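PDB 2Z4T: beta-galactoside alpha-2,6-sialyltransferase from Photobacterium sp., which transfers sialic acid from CMP-sialic acid to the 6-hydroxyl of galactose in acceptors such as lactose, forming an alpha-2,6 linkage. Local coordinates for residues Y148-R153 with A178-E183; K162-T167 with Q331-S336; Q182-Q187 with V210-E215. All coordinates share one frame; numbering follows the deposited sequence.

Contact 1: residues Y148-R153 with A178-E183; sequences YIAWGR and ADLVQE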
ATOM      1  N   TYR A 148      -5.760  -3.997  10.158  1.00 40.06           N
ATOM      2  CA  TYR A 148      -4.604  -3.779  10.998  1.00 39.48           C
ATOM      3  C   TYR A 148      -3.456  -3.351  10.102  1.00 39.01           C
ATOM      4  O   TYR A 148      -3.146  -4.024   9.107  1.00 39.22           O
ATOM      5  CB  TYR A 148      -4.200  -5.070  11.707  1.00 39.79           C
ATOM      6  CG  TYR A 148      -5.173  -5.627  12.720  1.00 40.22           C
ATOM      7  CD1 TYR A 148      -6.267  -4.895  13.157  1.00 40.66           C
ATOM      8  CD2 TYR A 148      -4.959  -6.894  13.278  1.00 41.33           C
ATOM      9  CE1 TYR A 148      -7.154  -5.419  14.094  1.00 41.09           C
ATOM     10  CE2 TYR A 148      -5.818  -7.419  14.214  1.00 41.13           C
ATOM     11  CZ  TYR A 148      -6.914  -6.676  14.626  1.00 41.01           C
ATOM     12  OH  TYR A 148      -7.778  -7.197  15.548  1.00 41.38           O
ATOM     13  N   ILE A 149      -2.822  -2.243  10.466  1.00 37.84           N
ATOM     14  CA  ILE A 149      -1.661  -1.750   9.758  1.00 36.19           C
ATOM     15  C   ILE A 149      -0.460  -1.666  10.682  1.00 36.15           C
ATOM     16  O   ILE A 149      -0.597  -1.468  11.904  1.00 35.67           O
ATOM     17  CB  ILE A 149      -1.923  -0.357   9.136  1.00 36.27           C
ATOM     18  CG1 ILE A 149      -2.130   0.717  10.213  1.00 35.45           C
ATOM     19  CG2 ILE A 149      -3.073  -0.426   8.142  1.00 35.69           C
ATOM     20  CD1 ILE A 149      -2.338   2.149   9.670  1.00 35.57           C
ATOM     21  N   ALA A 150       0.722  -1.846  10.104  1.00 35.68           N
ATOM     22  CA  ALA A 150       1.948  -1.483  10.788  1.00 35.88           C
ATOM     23  C   ALA A 150       2.764  -0.800   9.721  1.00 36.41           C
ATOM     24  O   ALA A 150       3.402  -1.464   8.892  1.00 36.40           O
ATOM     25  CB  ALA A 150       2.659  -2.699  11.349  1.00 34.96           C
ATOM     26  N   TRP A 151       2.686   0.531   9.718  1.00 37.14           N
ATOM     27  CA  TRP A 151       3.255   1.377   8.655  1.00 37.60           C
ATOM     28  C   TRP A 151       4.311   2.301   9.214  1.00 38.02           C
ATOM     29  O   TRP A 151       4.210   2.770  10.350  1.00 38.04           O
ATOM     30  CB  TRP A 151       2.179   2.255   8.006  1.00 37.41           C
ATOM     31  CG  TRP A 151       1.285   1.585   6.970  1.00 38.25           C
ATOM     32  CD1 TRP A 151       1.489   0.380   6.353  1.00 38.96           C
ATOM     33  CD2 TRP A 151       0.062   2.111   6.420  1.00 37.84           C
ATOM     34  NE1 TRP A 151       0.463   0.116   5.468  1.00 39.14           N
ATOM     35  CE2 TRP A 151      -0.421   1.161   5.488  1.00 38.15           C
ATOM     36  CE3 TRP A 151      -0.672   3.291   6.630  1.00 36.31           C
ATOM     37  CZ2 TRP A 151      -1.602   1.356   4.759  1.00 38.86           C
ATOM     38  CZ3 TRP A 151      -1.854   3.484   5.912  1.00 37.52           C
ATOM     39  CH2 TRP A 151      -2.300   2.530   4.979  1.00 37.69           C
ATOM     40  N   GLY A 152       5.312   2.598   8.410  1.00 38.75           N
ATOM     41  CA  GLY A 152       6.321   3.561   8.824  1.00 39.57           C
ATOM     42  C   GLY A 152       6.081   4.982   8.354  1.00 39.75           C
ATOM     43  O   GLY A 152       6.374   5.919   9.072  1.00 39.43           O
ATOM     44  N   ARG A 153       5.545   5.149   7.153  1.00 40.82           N
ATOM     45  CA  ARG A 153       5.667   6.441   6.460  1.00 41.94           C
ATOM     46  C   ARG A 153       4.350   7.132   6.154  1.00 42.27           C
ATOM     47  O   ARG A 153       4.335   8.206   5.559  1.00 42.57           O
ATOM     48  CB  ARG A 153       6.503   6.285   5.177  1.00 42.08           C
ATOM     49  CG  ARG A 153       7.877   5.700   5.447  1.00 44.59           C
ATOM     50  CD  ARG A 153       8.971   6.430   4.732  1.00 48.93           C
ATOM     51  NE  ARG A 153      10.270   6.082   5.309  1.00 51.05           N
ATOM     52  CZ  ARG A 153      11.003   6.874   6.097  1.00 52.72           C
ATOM     53  NH1 ARG A 153      10.592   8.106   6.416  1.00 52.06           N
ATOM     54  NH2 ARG A 153      12.167   6.430   6.565  1.00 52.50           N
ATOM     55  N   ALA A 178       5.317  -7.704  17.872  1.00 42.34           N
ATOM     56  CA  ALA A 178       4.688  -8.731  18.699  1.00 42.57           C
ATOM     57  C   ALA A 178       3.242  -8.382  19.014  1.00 42.95           C
ATOM     58  O   ALA A 178       2.375  -9.258  19.002  1.00 43.53           O
ATOM     59  CB  ALA A 178       5.489  -8.960  20.012  1.00 41.77           C
ATOM     60  N   ASP A 179       2.969  -7.112  19.303  1.00 43.29           N
ATOM     61  CA  ASP A 179       1.610  -6.751  19.693  1.00 44.19           C
ATOM     62  C   ASP A 179       0.616  -6.876  18.532  1.00 43.75           C
ATOM     63  O   ASP A 179      -0.554  -7.118  18.756  1.00 44.75           O
ATOM     64  CB  ASP A 179       1.520  -5.403  20.462  1.00 44.31           C
ATOM     65  CG  ASP A 179       1.874  -4.179  19.600  1.00 47.60           C
ATOM     66  OD1 ASP A 179       2.743  -4.260  18.706  1.00 49.48           O
ATOM     67  OD2 ASP A 179       1.277  -3.107  19.835  1.00 51.52           O
ATOM     68  N   LEU A 180       1.083  -6.768  17.299  1.00 43.66           N
ATOM     69  CA  LEU A 180       0.216  -7.015  16.138  1.00 43.73           C
ATOM     70  C   LEU A 180      -0.118  -8.499  16.063  1.00 43.14           C
ATOM     71  O   LEU A 180      -1.274  -8.874  15.836  1.00 42.91           O
ATOM     72  CB  LEU A 180       0.915  -6.603  14.845  1.00 43.35           C
ATOM     73  CG  LEU A 180       0.133  -6.189  13.603  1.00 43.98           C
ATOM     74  CD1 LEU A 180       1.023  -6.273  12.362  1.00 44.05           C
ATOM     75  CD2 LEU A 180      -1.155  -6.927  13.392  1.00 43.52           C
ATOM     76  N   VAL A 181       0.907  -9.334  16.250  1.00 42.77           N
ATOM     77  CA  VAL A 181       0.735 -10.791  16.222  1.00 42.36           C
ATOM     78  C   VAL A 181      -0.270 -11.204  17.306  1.00 42.76           C
ATOM     79  O   VAL A 181      -1.254 -11.897  17.001  1.00 42.66           O
ATOM     80  CB  VAL A 181       2.080 -11.560  16.363  1.00 42.24           C
ATOM     81  CG1 VAL A 181       1.833 -13.055  16.558  1.00 41.88           C
ATOM     82  CG2 VAL A 181       2.980 -11.324  15.155  1.00 40.01           C
ATOM     83  N   GLN A 182      -0.047 -10.751  18.546  1.00 42.88           N
ATOM     84  CA  GLN A 182      -0.956 -11.021  19.669  0.50 43.17           C
ATOM     85  C   GLN A 182      -2.401 -10.623  19.353  1.00 43.35           C
ATOM     86  O   GLN A 182      -3.349 -11.348  19.656  1.00 43.07           O
ATOM     87  CB  GLN A 182      -0.475 -10.283  20.921  0.50 43.08           C
ATOM     88  CG  GLN A 182       0.794 -10.865  21.529  0.50 43.38           C
ATOM     89  CD  GLN A 182       1.586  -9.867  22.362  0.50 44.29           C
ATOM     90  OE1 GLN A 182       2.777 -10.067  22.596  0.50 45.20           O
ATOM     91  NE2 GLN A 182       0.936  -8.789  22.805  0.50 43.56           N
ATOM     92  N   GLU A 183      -2.566  -9.448  18.750  1.00 43.56           N
ATOM     93  CA  GLU A 183      -3.915  -9.007  18.421  1.00 44.46           C
ATOM     94  C   GLU A 183      -4.574  -9.931  17.392  1.00 44.35           C
ATOM     95  O   GLU A 183      -5.764 -10.251  17.508  1.00 45.05           O
ATOM     96  CB  GLU A 183      -3.947  -7.550  17.974  1.00 44.83           C
ATOM     97  CG  GLU A 183      -5.361  -6.969  17.878  1.00 48.35           C
ATOM     98  CD  GLU A 183      -6.192  -7.195  19.171  1.00 52.42           C
ATOM     99  OE1 GLU A 183      -5.683  -6.866  20.279  1.00 51.58           O
ATOM    100  OE2 GLU A 183      -7.343  -7.710  19.059  1.00 52.67           O
TER
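Helix-on-sheet packing joins Tyr148 and Ala150 of strand 146-151 to Leu180 and Glu183 in the first turns of helix 178-190, in the buried interior of the sialyltransferase domain. The strand and helix segments run almost antiparallel, at 170°, with their axes 10.0 Å apart. Leu180 makes both apolar contacts with the strand, one methyl to each of the two residues turned toward the helix. Leu180 CD2 lies 3.8 Å from Tyr148 CD2 and also touches the CB of that tyrosine, while Leu180 CD1 is 4.1 Å from Ala150 CB. Helix 178-190 connects parallel strands 166-168 and 194-201 in the Rossmann-like half of the GT-B fold, and the side chains of Leu180 and Ala150 both reach Val121 on strand 103-122. The far end of the tyrosine meets Glu183. With CG anti to the backbone N (chi1 -169°) and the chain then folded at chi2, Glu183 brings its CG methylene to 3.4 Å from Tyr148 OH, and its carboxylate plane stands 85° from the ring. Phe169 packs edge-to-face with Tyr148. Beyond Ala150 the strand runs out into Gly152 and Arg153, part of a magnesium site, and Arg153 also touches the bound acceptor sugar.

Contact 2: residues K162-T167 with Q331-S336; sequences KELNIT and QELFLS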
ATOM      1  N   LYS A 162     -10.782   5.427  12.003  1.00 49.73           N
ATOM      2  CA  LYS A 162     -12.149   5.076  12.334  1.00 50.91           C
ATOM      3  C   LYS A 162     -12.971   4.902  11.049  1.00 50.13           C
ATOM      4  O   LYS A 162     -13.707   3.940  10.896  1.00 50.41           O
ATOM      5  CB  LYS A 162     -12.763   6.097  13.290  1.00 51.29           C
ATOM      6  CG  LYS A 162     -13.843   5.486  14.183  1.00 55.95           C
ATOM      7  CD  LYS A 162     -15.275   5.772  13.675  1.00 59.82           C
ATOM      8  CE  LYS A 162     -15.896   7.017  14.359  1.00 61.21           C
ATOM      9  NZ  LYS A 162     -17.303   7.289  13.913  1.00 60.15           N
ATOM     10  N   GLU A 163     -12.787   5.805  10.106  1.00 48.98           N
ATOM     11  CA  GLU A 163     -13.491   5.727   8.848  1.00 48.44           C
ATOM     12  C   GLU A 163     -13.159   4.463   8.050  1.00 47.35           C
ATOM     13  O   GLU A 163     -13.964   3.999   7.249  1.00 46.75           O
ATOM     14  CB  GLU A 163     -13.127   6.948   8.032  1.00 49.08           C
ATOM     15  CG  GLU A 163     -14.209   7.460   7.176  1.00 51.40           C
ATOM     16  CD  GLU A 163     -13.881   8.829   6.655  1.00 55.53           C
ATOM     17  OE1 GLU A 163     -13.268   9.644   7.394  1.00 57.04           O
ATOM     18  OE2 GLU A 163     -14.252   9.081   5.497  1.00 57.63           O
ATOM     19  N   LEU A 164     -11.966   3.912   8.259  1.00 46.35           N
ATOM     20  CA  LEU A 164     -11.531   2.753   7.479  1.00 44.88           C
ATOM     21  C   LEU A 164     -11.380   1.501   8.319  1.00 44.36           C
ATOM     22  O   LEU A 164     -10.840   0.495   7.846  1.00 43.57           O
ATOM     23  CB  LEU A 164     -10.232   3.053   6.731  1.00 44.37           C
ATOM     24  CG  LEU A 164     -10.329   4.155   5.687  1.00 43.49           C
ATOM     25  CD1 LEU A 164      -8.956   4.605   5.299  1.00 42.98           C
ATOM     26  CD2 LEU A 164     -11.102   3.667   4.473  1.00 42.83           C
ATOM     27  N   ASN A 165     -11.860   1.558   9.562  1.00 44.18           N
ATOM     28  CA  ASN A 165     -11.833   0.390  10.428  1.00 44.04           C
ATOM     29  C   ASN A 165     -10.409  -0.112  10.706  1.00 43.66           C
ATOM     30  O   ASN A 165     -10.171  -1.336  10.814  1.00 43.66           O
ATOM     31  CB  ASN A 165     -12.611  -0.727   9.747  1.00 44.44           C
ATOM     32  CG  ASN A 165     -13.988  -0.918  10.310  1.00 46.14           C
ATOM     33  OD1 ASN A 165     -14.578  -1.954  10.081  1.00 48.87           O
ATOM     34  ND2 ASN A 165     -14.504   0.058  11.064  1.00 47.71           N
ATOM     35  N   ILE A 166      -9.471   0.835  10.791  1.00 42.69           N
ATOM     36  CA  ILE A 166      -8.055   0.546  11.002  1.00 41.66           C
ATOM     37  C   ILE A 166      -7.714   0.584  12.489  1.00 41.28           C
ATOM     38  O   ILE A 166      -8.156   1.482  13.201  1.00 41.31           O
ATOM     39  CB  ILE A 166      -7.159   1.593  10.279  1.00 41.59           C
ATOM     40  CG1 ILE A 166      -7.165   1.369   8.764  1.00 40.89           C
ATOM     41  CG2 ILE A 166      -5.727   1.549  10.811  1.00 40.33           C
ATOM     42  CD1 ILE A 166      -6.745   2.586   7.960  1.00 41.00           C
ATOM     43  N   THR A 167      -6.943  -0.399  12.946  1.00 40.66           N
ATOM     44  CA  THR A 167      -6.155  -0.282  14.166  1.00 40.01           C
ATOM     45  C   THR A 167      -4.696  -0.284  13.727  1.00 40.21           C
ATOM     46  O   THR A 167      -4.316  -1.062  12.852  1.00 40.52           O
ATOM     47  CB  THR A 167      -6.375  -1.471  15.112  1.00 40.14           C
ATOM     48  OG1 THR A 167      -7.774  -1.735  15.241  1.00 39.82           O
ATOM     49  CG2 THR A 167      -5.772  -1.190  16.474  1.00 37.34           C
ATOM     50  N   GLN A 331     -11.389   9.444  -3.404  1.00 39.91           N
ATOM     51  CA  GLN A 331     -10.247  10.235  -3.858  1.00 40.22           C
ATOM     52  C   GLN A 331      -9.838  11.304  -2.832  1.00 40.49           C
ATOM     53  O   GLN A 331      -8.643  11.509  -2.603  1.00 40.51           O
ATOM     54  CB  GLN A 331     -10.521  10.881  -5.215  1.00 40.08           C
ATOM     55  CG  GLN A 331     -10.728   9.880  -6.339  1.00 39.22           C
ATOM     56  CD  GLN A 331     -10.672  10.539  -7.724  1.00 40.31           C
ATOM     57  OE1 GLN A 331     -10.515   9.851  -8.738  1.00 40.63           O
ATOM     58  NE2 GLN A 331     -10.771  11.868  -7.766  1.00 36.31           N
ATOM     59  N   GLU A 332     -10.821  11.957  -2.204  1.00 40.58           N
ATOM     60  CA  GLU A 332     -10.536  12.968  -1.187  1.00 40.76           C
ATOM     61  C   GLU A 332      -9.938  12.348   0.062  1.00 40.80           C
ATOM     62  O   GLU A 332      -9.003  12.888   0.643  1.00 40.69           O
ATOM     63  CB  GLU A 332     -11.790  13.754  -0.808  1.00 41.14           C
ATOM     64  CG  GLU A 332     -11.559  14.886   0.213  1.00 41.86           C
ATOM     65  CD  GLU A 332     -12.836  15.285   0.929  1.00 44.84           C
ATOM     66  OE1 GLU A 332     -13.153  16.490   0.976  1.00 46.21           O
ATOM     67  OE2 GLU A 332     -13.553  14.393   1.427  1.00 47.17           O
ATOM     68  N   LEU A 333     -10.483  11.216   0.479  1.00 40.68           N
ATOM     69  CA  LEU A 333      -9.982  10.559   1.667  1.00 40.77           C
ATOM     70  C   LEU A 333      -8.528  10.108   1.431  1.00 41.02           C
ATOM     71  O   LEU A 333      -7.669  10.289   2.297  1.00 41.49           O
ATOM     72  CB  LEU A 333     -10.887   9.390   2.063  1.00 40.70           C
ATOM     73  CG  LEU A 333     -10.459   8.557   3.274  1.00 41.07           C
ATOM     74  CD1 LEU A 333     -10.340   9.415   4.571  1.00 38.56           C
ATOM     75  CD2 LEU A 333     -11.418   7.362   3.442  1.00 39.69           C
ATOM     76  N   PHE A 334      -8.270   9.570   0.246  1.00 40.27           N
ATOM     77  CA  PHE A 334      -6.933   9.179  -0.172  1.00 40.02           C
ATOM     78  C   PHE A 334      -5.922  10.335  -0.106  1.00 39.95           C
ATOM     79  O   PHE A 334      -4.879  10.203   0.553  1.00 39.79           O
ATOM     80  CB  PHE A 334      -6.997   8.573  -1.583  1.00 39.72           C
ATOM     81  CG  PHE A 334      -5.670   8.149  -2.129  1.00 39.40           C
ATOM     82  CD1 PHE A 334      -5.028   7.024  -1.640  1.00 38.59           C
ATOM     83  CD2 PHE A 334      -5.074   8.864  -3.166  1.00 39.17           C
ATOM     84  CE1 PHE A 334      -3.792   6.635  -2.158  1.00 38.33           C
ATOM     85  CE2 PHE A 334      -3.838   8.481  -3.698  1.00 37.94           C
ATOM     86  CZ  PHE A 334      -3.196   7.369  -3.192  1.00 37.66           C
ATOM     87  N   LEU A 335      -6.230  11.456  -0.773  1.00 39.29           N
ATOM     88  CA  LEU A 335      -5.287  12.592  -0.839  1.00 39.43           C
ATOM     89  C   LEU A 335      -5.007  13.135   0.549  1.00 39.31           C
ATOM     90  O   LEU A 335      -3.895  13.570   0.887  1.00 39.17           O
ATOM     91  CB  LEU A 335      -5.788  13.729  -1.761  1.00 38.72           C
ATOM     92  CG  LEU A 335      -5.992  13.343  -3.227  1.00 38.16           C
ATOM     93  CD1 LEU A 335      -6.358  14.553  -4.057  1.00 36.91           C
ATOM     94  CD2 LEU A 335      -4.754  12.614  -3.810  1.00 36.07           C
ATOM     95  N   SER A 336      -6.050  13.080   1.345  1.00 39.18           N
ATOM     96  CA  SER A 336      -6.012  13.547   2.686  1.00 39.95           C
ATOM     97  C   SER A 336      -5.115  12.642   3.539  1.00 39.83           C
ATOM     98  O   SER A 336      -4.306  13.132   4.317  1.00 40.70           O
ATOM     99  CB  SER A 336      -7.437  13.582   3.201  1.00 39.70           C
ATOM    100  OG  SER A 336      -7.429  13.883   4.557  1.00 42.76           O
TER
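The C-terminal end of helix 158-164, a helix of the Rossmann-like half between parallel strands 146-151 and 166-168, meets helix 328-338 here through one leucine, Leu333. It points from the second helix at Glu163 and Leu164, and its two methyls are shared unequally between them. Leu333 CD2 touches both residues; it lies 3.8 Å from Leu164 CD2, the two leucines meeting tip to tip. Leu333 CD1 meets only the carboxylate, 4.0 Å from Glu163 OE2, which Leu333 CD2 also approaches. The leucine has CG anti to its own backbone N (chi1 178°), which directs the branch toward Glu163 and Leu164; the nearest CA atoms, those of Glu163 and Leu333, are still 9.3 Å apart.

Glu163 comes from the opposite direction with its chain extended beyond CG, laying its carboxylate beside the methyls of Leu333. Its charge is met at the edge of the apolar patch by Lys329, one turn earlier on the second helix, in a salt bridge through OE2. Gln160, a turn back on the first helix, also packs on Leu333. Phe334, pointing away from 162-167, packs on Leu132, Met133 and Ile136 of helix 126-141.

Arg147 of strand 146-151 takes up the carbonyl of Leu164 through its NH1. Directly after Leu164 the chain turns at Asn165, whose positive phi (61°) and two bonds back into the last turn make a Schellman motif, here ending the helix of a beta-alpha-beta unit and passing the chain directly into strand 166-168.

Contact 3: residues Q182-Q187 with V210-E215; sequences QEIVKQ and VPILKE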
ATOM      1  N   GLN A 182      -0.047 -10.751  18.546  1.00 42.88           N
ATOM      2  CA  GLN A 182      -0.956 -11.021  19.669  0.50 43.17           C
ATOM      3  C   GLN A 182      -2.401 -10.623  19.353  1.00 43.35           C
ATOM      4  O   GLN A 182      -3.349 -11.348  19.656  1.00 43.07           O
ATOM      5  CB  GLN A 182      -0.475 -10.283  20.921  0.50 43.08           C
ATOM      6  CG  GLN A 182       0.794 -10.865  21.529  0.50 43.38           C
ATOM      7  CD  GLN A 182       1.586  -9.867  22.362  0.50 44.29           C
ATOM      8  OE1 GLN A 182       2.777 -10.067  22.596  0.50 45.20           O
ATOM      9  NE2 GLN A 182       0.936  -8.789  22.805  0.50 43.56           N
ATOM     10  N   GLU A 183      -2.566  -9.448  18.750  1.00 43.56           N
ATOM     11  CA  GLU A 183      -3.915  -9.007  18.421  1.00 44.46           C
ATOM     12  C   GLU A 183      -4.574  -9.931  17.392  1.00 44.35           C
ATOM     13  O   GLU A 183      -5.764 -10.251  17.508  1.00 45.05           O
ATOM     14  CB  GLU A 183      -3.947  -7.550  17.974  1.00 44.83           C
ATOM     15  CG  GLU A 183      -5.361  -6.969  17.878  1.00 48.35           C
ATOM     16  CD  GLU A 183      -6.192  -7.195  19.171  1.00 52.42           C
ATOM     17  OE1 GLU A 183      -5.683  -6.866  20.279  1.00 51.58           O
ATOM     18  OE2 GLU A 183      -7.343  -7.710  19.059  1.00 52.67           O
ATOM     19  N   ILE A 184      -3.795 -10.383  16.412  1.00 43.68           N
ATOM     20  CA  ILE A 184      -4.268 -11.366  15.449  1.00 43.01           C
ATOM     21  C   ILE A 184      -4.629 -12.711  16.143  1.00 43.37           C
ATOM     22  O   ILE A 184      -5.649 -13.348  15.825  1.00 42.86           O
ATOM     23  CB  ILE A 184      -3.218 -11.557  14.330  1.00 42.91           C
ATOM     24  CG1 ILE A 184      -3.044 -10.243  13.561  1.00 41.57           C
ATOM     25  CG2 ILE A 184      -3.578 -12.730  13.391  1.00 41.80           C
ATOM     26  CD1 ILE A 184      -1.818 -10.186  12.701  1.00 39.96           C
ATOM     27  N   VAL A 185      -3.801 -13.132  17.090  1.00 43.53           N
ATOM     28  CA  VAL A 185      -4.069 -14.365  17.822  1.00 44.08           C
ATOM     29  C   VAL A 185      -5.387 -14.267  18.584  1.00 45.03           C
ATOM     30  O   VAL A 185      -6.177 -15.216  18.575  1.00 44.90           O
ATOM     31  CB  VAL A 185      -2.913 -14.740  18.769  1.00 43.97           C
ATOM     32  CG1 VAL A 185      -3.354 -15.813  19.788  1.00 42.47           C
ATOM     33  CG2 VAL A 185      -1.726 -15.201  17.956  1.00 43.20           C
ATOM     34  N   LYS A 186      -5.625 -13.113  19.210  1.00 45.91           N
ATOM     35  CA  LYS A 186      -6.865 -12.895  19.940  0.50 46.41           C
ATOM     36  C   LYS A 186      -8.074 -13.011  19.011  1.00 46.83           C
ATOM     37  O   LYS A 186      -9.074 -13.612  19.391  1.00 47.65           O
ATOM     38  CB  LYS A 186      -6.830 -11.571  20.712  0.50 46.40           C
ATOM     39  CG  LYS A 186      -5.745 -11.552  21.795  0.50 46.22           C
ATOM     40  CD  LYS A 186      -5.694 -10.246  22.575  0.50 46.54           C
ATOM     41  CE  LYS A 186      -4.422 -10.178  23.413  0.50 46.76           C
ATOM     42  NZ  LYS A 186      -4.569  -9.316  24.613  0.50 46.83           N
ATOM     43  N   GLN A 187      -7.977 -12.480  17.794  1.00 47.10           N
ATOM     44  CA  GLN A 187      -9.082 -12.636  16.840  1.00 48.72           C
ATOM     45  C   GLN A 187      -9.336 -14.112  16.489  1.00 48.81           C
ATOM     46  O   GLN A 187     -10.488 -14.534  16.378  1.00 48.78           O
ATOM     47  CB  GLN A 187      -8.884 -11.819  15.547  1.00 49.03           C
ATOM     48  CG  GLN A 187      -8.772 -10.309  15.734  1.00 51.92           C
ATOM     49  CD  GLN A 187      -9.949  -9.712  16.517  1.00 55.56           C
ATOM     50  OE1 GLN A 187      -9.767  -9.145  17.603  1.00 57.31           O
ATOM     51  NE2 GLN A 187     -11.151  -9.838  15.970  1.00 54.53           N
ATOM     52  N   VAL A 210       5.965 -14.383   8.537  1.00 37.96           N
ATOM     53  CA  VAL A 210       6.254 -15.606   9.259  1.00 37.96           C
ATOM     54  C   VAL A 210       5.724 -15.589  10.692  1.00 38.51           C
ATOM     55  O   VAL A 210       5.036 -16.529  11.074  1.00 39.34           O
ATOM     56  CB  VAL A 210       7.751 -16.032   9.206  1.00 38.20           C
ATOM     57  CG1 VAL A 210       8.032 -17.137  10.246  1.00 35.89           C
ATOM     58  CG2 VAL A 210       8.125 -16.501   7.796  1.00 36.60           C
ATOM     59  N   PRO A 211       6.017 -14.534  11.487  1.00 39.01           N
ATOM     60  CA  PRO A 211       5.537 -14.625  12.882  1.00 38.71           C
ATOM     61  C   PRO A 211       4.023 -14.703  12.966  1.00 38.73           C
ATOM     62  O   PRO A 211       3.500 -15.272  13.913  1.00 39.87           O
ATOM     63  CB  PRO A 211       6.043 -13.336  13.538  1.00 37.92           C
ATOM     64  CG  PRO A 211       7.124 -12.861  12.653  1.00 38.92           C
ATOM     65  CD  PRO A 211       6.747 -13.273  11.252  1.00 39.02           C
ATOM     66  N   ILE A 212       3.327 -14.159  11.980  1.00 39.18           N
ATOM     67  CA  ILE A 212       1.876 -14.228  11.955  1.00 39.66           C
ATOM     68  C   ILE A 212       1.435 -15.634  11.539  1.00 40.85           C
ATOM     69  O   ILE A 212       0.578 -16.242  12.185  1.00 40.91           O
ATOM     70  CB  ILE A 212       1.268 -13.216  10.981  1.00 39.34           C
ATOM     71  CG1 ILE A 212       1.625 -11.783  11.400  1.00 38.25           C
ATOM     72  CG2 ILE A 212      -0.271 -13.426  10.885  1.00 38.61           C
ATOM     73  CD1 ILE A 212       1.437 -10.739  10.277  1.00 36.38           C
ATOM     74  N   LEU A 213       2.038 -16.156  10.474  1.00 41.52           N
ATOM     75  CA  LEU A 213       1.592 -17.415   9.919  1.00 42.39           C
ATOM     76  C   LEU A 213       1.876 -18.602  10.836  1.00 43.30           C
ATOM     77  O   LEU A 213       1.134 -19.596  10.827  1.00 43.39           O
ATOM     78  CB  LEU A 213       2.139 -17.626   8.514  1.00 42.34           C
ATOM     79  CG  LEU A 213       1.462 -16.693   7.503  1.00 42.59           C
ATOM     80  CD1 LEU A 213       2.237 -16.684   6.212  1.00 42.14           C
ATOM     81  CD2 LEU A 213      -0.003 -17.081   7.265  1.00 41.46           C
ATOM     82  N   LYS A 214       2.904 -18.499  11.666  1.00 44.01           N
ATOM     83  CA  LYS A 214       3.163 -19.619  12.528  1.00 44.84           C
ATOM     84  C   LYS A 214       2.264 -19.676  13.748  1.00 44.99           C
ATOM     85  O   LYS A 214       2.117 -20.717  14.342  1.00 45.01           O
ATOM     86  CB  LYS A 214       4.643 -19.797  12.824  1.00 45.10           C
ATOM     87  CG  LYS A 214       5.294 -18.818  13.700  1.00 47.33           C
ATOM     88  CD  LYS A 214       6.803 -19.186  13.777  1.00 51.26           C
ATOM     89  CE  LYS A 214       7.094 -20.188  14.902  1.00 53.34           C
ATOM     90  NZ  LYS A 214       8.568 -20.326  15.123  1.00 54.81           N
ATOM     91  N   GLU A 215       1.626 -18.563  14.088  1.00 45.78           N
ATOM     92  CA  GLU A 215       0.565 -18.566  15.094  1.00 45.96           C
ATOM     93  C   GLU A 215      -0.722 -19.088  14.496  1.00 45.73           C
ATOM     94  O   GLU A 215      -1.301 -20.044  15.004  1.00 46.72           O
ATOM     95  CB  GLU A 215       0.331 -17.168  15.662  1.00 45.98           C
ATOM     96  CG  GLU A 215       1.483 -16.621  16.460  1.00 47.68           C
ATOM     97  CD  GLU A 215       1.920 -17.549  17.569  1.00 51.26           C
ATOM     98  OE1 GLU A 215       1.052 -17.996  18.356  1.00 52.11           O
ATOM     99  OE2 GLU A 215       3.139 -17.839  17.644  1.00 52.74           O
TER
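Two helices on one side of the sheet, 178-190 and 205-216, pack side chain to side chain, and along the second of them Ile212 is the first residue of 210-215 to touch 182-187. It lies at a kink, where the backbone N atoms of Pro211 and Ile212 make no bond to the preceding turn. Its side chain meets only the tip of Ile184, whose CD1 is 4.0 Å from Ile212 CG1 and equally close to CG2, with Ile212 CD1 slightly farther off. The methyl thus rests in the fork of the branched side chain, and the two isoleucines cross at about a right angle. The extended CG1 arm of Ile184 (chi2 165°) carries that methyl out to its partner.

Three residues on, Glu215 turns toward Val185, the CA atoms approaching to 6.8 Å. Here the contact is made by the aliphatic part of the glutamate: Val185 CG2 is 3.7 Å from Glu215 CB and 3.8 Å from CG. The chain bends at chi2 (-54°), which brings Glu215 OE1 to 4.0 Å from Val185 CG2. This outer part of the contact is less buried than the isoleucine pair.

Val181, one turn before Val185, also packs on Ile212 and Glu215. Ile184 reaches Tyr148 of strand 146-151, while Val210 and Leu213 turn to helix 249-265, placing helix 205-216 between two helical neighbours.

All three contacts lie in the Rossmann-like half of the GT-B fold, whose sheet includes strands 103-122, 146-151, 166-168 and 194-201. Along the chain the order is strand 146-151, helix 158-164, strand 166-168, helix 178-190, strand 194-201 and helix 205-216, with helix 328-338 returning much later to contact 2. Contacts 1 and 3 share helix 178-190 and Gln182 and Glu183, their centres about 10 Å apart. Contacts 1 and 2 have centres about 17 Å apart and are joined through neighbouring strands 146-151 and 166-168. Contacts 2 and 3, about 25 Å apart between centres, do not touch. Together they layer helices about the sheet whose strand 146-151 leads into the magnesium and acceptor site.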